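Local coordinates for mandelate racemase/muconate lactonizing enzyme (Roseovarius nubinhibens, PDB 2QDD) that is of undetermined reaction but belongs to the magnesium-dependent enolase superfamily, whose members typically abstract a proton beside a substrate carboxylate, at the interface of chains A and B. Residues are numbered along the deposited sequence; one frame, centred on the assembly and turned at random. Chains: chain A/B, Mandelate racemase/muconate lactonizing enzyme.

The interface of chains A and B. Residues chain A 218, 239, 262, 290; chain B 202-205, 208.
With CG beside its own backbone N (chi1 -73°) and the chain extended beyond it (chi2 -166°), A:Gln290 reaches the start of a helix in chain B, where its side chain crosses that of B:Thr202, the residue just before the helix, at about a right angle. The threonine hydroxyl, OG1, lies 3.5 Å from the amide carbon CD of A:Gln290. From the same amide, OE1 faces the methyl of B:Ala204 while NE2 reaches CD1 of B:Ile205 at 3.8 Å. Long enough to span the gap, glutamine suits this mixed surface. An alanine at A:Gln290 would probably leave the B:Ala204 methyl and the B:Thr202 hydroxyl without this cover and open a gap between the chains.

B:Ala204 is the hub. Its CB comes over the rim of the A:Trp218 benzene ring, 3.4 Å from CZ2, on the face that A:Pro239 also covers; alanine's single methyl suits so close an approach to the indole. On another flank the methyl meets CB of A:Glu262 at 3.8 Å. That glutamate bends at chi2 (86°), and its aliphatic CG lies 4.0 Å from CB of B:Pro203. A:Pro239 adds a rigid apolar edge, its CG 4.1 Å from CB of B:Glu208. One water joins the backbones, 2.8 Å from O of A:Glu262 and 3.1 Å from N of B:Ala204, an amide of the kind that a helix start leaves without an intrahelical acceptor. Proline suits that first turn too, needing no N-H there.

In chain A the patch gathers the starts of barrel strands 218-220, 240-242, 263-266 and 290-293, at the end opposite the magnesium-binding carboxylates; in chain B it is the start of helix 203-210, after strand 192-196. The contact may help build the deposited octamer.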
ATOM      1  N   TRP A 218      -0.393  24.988 -14.707  1.00 26.54           N
ATOM      2  CA  TRP A 218      -1.594  24.359 -14.145  1.00 27.05           C
ATOM      3  C   TRP A 218      -2.475  23.676 -15.181  1.00 29.56           C
ATOM      4  O   TRP A 218      -2.752  24.238 -16.241  1.00 32.11           O
ATOM      5  CB  TRP A 218      -2.451  25.406 -13.440  1.00 31.33           C
ATOM      6  CG  TRP A 218      -2.040  25.752 -12.041  1.00 34.87           C
ATOM      7  CD1 TRP A 218      -1.498  26.931 -11.618  1.00 32.01           C
ATOM      8  CD2 TRP A 218      -2.185  24.935 -10.873  1.00 33.34           C
ATOM      9  NE1 TRP A 218      -1.275  26.894 -10.266  1.00 35.44           N
ATOM     10  CE2 TRP A 218      -1.693  25.684  -9.780  1.00 33.36           C
ATOM     11  CE3 TRP A 218      -2.674  23.642 -10.644  1.00 28.29           C
ATOM     12  CZ2 TRP A 218      -1.683  25.186  -8.479  1.00 31.05           C
ATOM     13  CZ3 TRP A 218      -2.654  23.143  -9.347  1.00 29.30           C
ATOM     14  CH2 TRP A 218      -2.157  23.912  -8.283  1.00 32.93           C
ATOM     15  N   PRO A 239       1.412  20.514 -12.505  1.00 22.97           N
ATOM     16  CA  PRO A 239       0.482  20.690 -11.383  1.00 24.59           C
ATOM     17  C   PRO A 239      -0.979  20.457 -11.785  1.00 22.06           C
ATOM     18  O   PRO A 239      -1.416  20.942 -12.828  1.00 23.63           O
ATOM     19  CB  PRO A 239       0.681  22.167 -10.982  1.00 25.13           C
ATOM     20  CG  PRO A 239       2.001  22.548 -11.515  1.00 22.48           C
ATOM     21  CD  PRO A 239       2.155  21.756 -12.787  1.00 26.82           C
ATOM     22  N   GLU A 262      -2.427  19.389  -6.460  1.00 23.15           N
ATOM     23  CA  GLU A 262      -1.682  20.392  -5.703  1.00 21.85           C
ATOM     24  C   GLU A 262      -2.550  21.633  -5.448  1.00 21.79           C
ATOM     25  O   GLU A 262      -2.132  22.591  -4.786  1.00 21.04           O
ATOM     26  CB  GLU A 262      -0.418  20.789  -6.472  1.00 19.73           C
ATOM     27  CG  GLU A 262       0.694  19.743  -6.461  1.00 26.29           C
ATOM     28  CD  GLU A 262       0.552  18.698  -7.560  1.00 29.10           C
ATOM     29  OE1 GLU A 262      -0.189  18.923  -8.542  1.00 33.79           O
ATOM     30  OE2 GLU A 262       1.191  17.638  -7.438  1.00 40.76           O
ATOM     31  N   GLN A 290      -3.088  25.215  -3.162  1.00 27.56           N
ATOM     32  CA  GLN A 290      -3.395  26.537  -3.690  1.00 28.94           C
ATOM     33  C   GLN A 290      -4.776  26.517  -4.333  1.00 28.62           C
ATOM     34  O   GLN A 290      -5.151  25.530  -4.947  1.00 30.44           O
ATOM     35  CB  GLN A 290      -2.338  26.945  -4.703  1.00 31.51           C
ATOM     36  CG  GLN A 290      -1.009  27.313  -4.077  1.00 35.90           C
ATOM     37  CD  GLN A 290      -0.103  28.025  -5.046  1.00 37.39           C
ATOM     38  OE1 GLN A 290       0.109  27.566  -6.169  1.00 40.57           O
ATOM     39  NE2 GLN A 290       0.435  29.160  -4.624  1.00 45.25           N
TER
ATOM     40  N   THR B 202       4.962  26.157  -2.076  1.00 36.67           N
ATOM     41  CA  THR B 202       3.908  25.142  -1.954  1.00 32.93           C
ATOM     42  C   THR B 202       4.250  24.009  -2.931  1.00 28.70           C
ATOM     43  O   THR B 202       5.080  24.216  -3.829  1.00 24.96           O
ATOM     44  CB  THR B 202       2.521  25.742  -2.285  1.00 37.00           C
ATOM     45  OG1 THR B 202       2.601  26.507  -3.495  1.00 37.23           O
ATOM     46  CG2 THR B 202       2.013  26.612  -1.128  1.00 31.14           C
ATOM     47  N   PRO B 203       3.655  22.804  -2.749  1.00 28.01           N
ATOM     48  CA  PRO B 203       3.893  21.712  -3.708  1.00 27.81           C
ATOM     49  C   PRO B 203       3.711  22.080  -5.182  1.00 26.58           C
ATOM     50  O   PRO B 203       4.502  21.641  -6.013  1.00 27.15           O
ATOM     51  CB  PRO B 203       2.874  20.650  -3.288  1.00 28.88           C
ATOM     52  CG  PRO B 203       2.706  20.864  -1.840  1.00 23.65           C
ATOM     53  CD  PRO B 203       2.780  22.359  -1.646  1.00 25.43           C
ATOM     54  N   ALA B 204       2.703  22.899  -5.482  1.00 27.19           N
ATOM     55  CA  ALA B 204       2.409  23.354  -6.845  1.00 26.97           C
ATOM     56  C   ALA B 204       3.554  24.120  -7.501  1.00 25.20           C
ATOM     57  O   ALA B 204       3.897  23.865  -8.659  1.00 31.89           O
ATOM     58  CB  ALA B 204       1.170  24.212  -6.832  1.00 25.32           C
ATOM     59  N   ILE B 205       4.130  25.063  -6.764  1.00 27.00           N
ATOM     60  CA  ILE B 205       5.240  25.875  -7.266  1.00 28.70           C
ATOM     61  C   ILE B 205       6.490  25.013  -7.423  1.00 26.62           C
ATOM     62  O   ILE B 205       7.155  25.083  -8.450  1.00 26.24           O
ATOM     63  CB  ILE B 205       5.511  27.122  -6.367  1.00 32.46           C
ATOM     64  CG1 ILE B 205       4.315  28.079  -6.408  1.00 39.53           C
ATOM     65  CG2 ILE B 205       6.755  27.874  -6.832  1.00 31.90           C
ATOM     66  CD1 ILE B 205       4.188  28.977  -5.177  1.00 48.49           C
ATOM     67  N   GLU B 208       6.179  22.839 -10.506  1.00 30.56           N
ATOM     68  CA  GLU B 208       6.311  23.689 -11.691  1.00 35.00           C
ATOM     69  C   GLU B 208       7.738  24.142 -11.996  1.00 31.32           C
ATOM     70  O   GLU B 208       8.185  23.999 -13.132  1.00 32.39           O
ATOM     71  CB  GLU B 208       5.363  24.894 -11.633  1.00 32.92           C
ATOM     72  CG  GLU B 208       5.470  25.829 -12.839  1.00 37.73           C
ATOM     73  CD  GLU B 208       4.796  27.177 -12.627  1.00 49.48           C
ATOM     74  OE1 GLU B 208       4.421  27.492 -11.474  1.00 54.95           O
ATOM     75  OE2 GLU B 208       4.645  27.926 -13.619  1.00 51.52           O
TER
HETATM   76  O   HOH W   1       0.273  23.509  -3.689  1.00 20.59           O